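Local coordinates for protein galectin (Xenopus laevis, PDB 3WUC) that probably binds lactose and related beta-galactosides, as a skin proto-type galectin with the beta-sandwich fold of its family, at residues G40-S43 and R44-I47. Sequence-based numbering, arbitrary orientation.
Sequences GTDS and RNLI
Asp42 and Asn45 close a beta hairpin of the galectin sandwich, a worked example of a type I turn backed by side-chain to backbone hydrogen bonds. The turn runs from Asp42 to Asn45 and links strands 36-39 and 45-53 of one sheet.

Backbone bonds set the frame. Asn45 N donates to Asp42 O at 3.1 Å, and Thr41 N reaches Asn45 O at 2.8 Å. Between Gly40, paired with Leu46, and Asp42, paired with Asn45, the register slips by one residue, a beta bulge. Gly40 CA comes to 3.4 Å from Asn45 O in a CA-H...O contact.

The carboxylate supplies the second layer. Asp42 CG sits between its backbone N and carbonyl carbon (chi1 57°), which helps bring the carboxylate within reach of Arg44 N. The anti lone pair of Asp42 OD1 takes Arg44 N at 2.8 Å, an Asx turn within the beta turn, and its syn lone pair takes Asn45 ND2 at 3.1 Å, so two donors grip one oxygen. The two side chains run alongside each other, pointing the same way, with carboxylate and amide planes turned 78° apart, while Asn45 OD1 accepts from Asn70 N.

Leu46 packs its CD2 methyl against the backbone carbonyl oxygen Asp42 O, 3.3 Å away, and also touches Tyr123 of strand 120-127.

At the outer end, one water bridges charges: it donates to Asp42 OD2 and accepts from Arg44 NE at 3.0 Å, in the guanidinium plane.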
loop_
_atom_site.group_PDB
_atom_site.type_symbol
_atom_site.label_atom_id
_atom_site.label_comp_id
_atom_site.label_asym_id
_atom_site.label_seq_id
_atom_site.Cartn_x
_atom_site.Cartn_y
_atom_site.Cartn_z
ATOM N N GLY B 40 7.967 18.794 10.429
ATOM C CA GLY B 40 8.702 20.046 10.468
ATOM C C GLY B 40 10.090 19.869 9.973
ATOM O O GLY B 40 10.346 19.095 9.053
ATOM N N THR B 41 10.979 20.701 10.515
ATOM C CA THR B 41 12.399 20.603 10.149
ATOM C C THR B 41 13.210 19.844 11.128
ATOM O O THR B 41 14.245 19.268 10.681
ATOM C CB THR B 41 12.946 22.034 9.860
ATOM O OG1 THR B 41 12.902 22.773 11.061
ATOM C CG2 THR B 41 12.159 22.745 9.029
ATOM N N ASP B 42 12.836 19.739 12.406
ATOM C CA ASP B 42 13.439 18.973 13.470
ATOM C C ASP B 42 12.487 19.061 14.632
ATOM O O ASP B 42 11.354 19.727 14.550
ATOM C CB ASP B 42 14.873 19.564 13.820
ATOM C CG ASP B 42 14.831 21.080 14.229
ATOM O OD1 ASP B 42 14.092 21.425 15.119
ATOM O OD2 ASP B 42 15.492 21.906 13.617
ATOM N N SER B 43 12.820 18.478 15.762
ATOM C CA SER B 43 11.892 18.361 16.858
ATOM C C SER B 43 11.585 19.736 17.538
ATOM O O SER B 43 10.574 19.887 18.234
ATOM C CB SER B 43 12.319 17.332 17.892
ATOM O OG SER B 43 13.471 17.819 18.551
ATOM N N ARG B 44 12.464 20.690 17.285
ATOM C CA ARG B 44 12.294 22.027 17.834
ATOM C C ARG B 44 11.488 22.951 16.950
ATOM O O ARG B 44 11.109 24.073 17.355
ATOM C CB ARG B 44 13.685 22.698 18.129
ATOM C CG ARG B 44 14.442 21.887 19.139
ATOM C CD ARG B 44 15.918 22.280 19.051
ATOM N NE ARG B 44 16.062 23.702 18.916
ATOM C CZ ARG B 44 15.992 24.555 19.908
ATOM N NH1 ARG B 44 15.910 24.155 21.175
ATOM N NH2 ARG B 44 16.032 25.829 19.615
ATOM N N ASN B 45 11.272 22.585 15.694
ATOM C CA ASN B 45 10.687 23.454 14.692
ATOM C C ASN B 45 9.712 22.600 13.892
ATOM O O ASN B 45 10.077 22.011 12.863
ATOM C CB ASN B 45 11.710 24.078 13.780
ATOM C CG ASN B 45 12.589 25.037 14.544
ATOM O OD1 ASN B 45 12.232 26.180 14.780
ATOM N ND2 ASN B 45 13.656 24.484 15.076
ATOM N N LEU B 46 8.473 22.711 14.334
ATOM C CA LEU B 46 7.306 21.928 13.804
ATOM C C LEU B 46 6.364 22.858 13.062
ATOM O O LEU B 46 5.813 23.798 13.619
ATOM C CB LEU B 46 6.641 21.180 14.875
ATOM C CG LEU B 46 7.437 20.186 15.779
ATOM C CD1 LEU B 46 6.700 19.537 16.898
ATOM C CD2 LEU B 46 8.079 19.170 14.805
ATOM N N ILE B 47 6.104 22.583 11.786
ATOM C CA ILE B 47 5.073 23.306 11.034
ATOM C C ILE B 47 3.705 22.724 11.350
ATOM O O ILE B 47 2.736 23.497 11.227
ATOM C CB ILE B 47 5.339 23.326 9.491
ATOM C CG1 ILE B 47 4.624 24.416 8.779
ATOM C CG2 ILE B 47 5.149 21.944 8.853
ATOM C CD1 ILE B 47 5.186 25.794 9.092
HETATM O O HOH W 1 16.698 23.479 16.004
#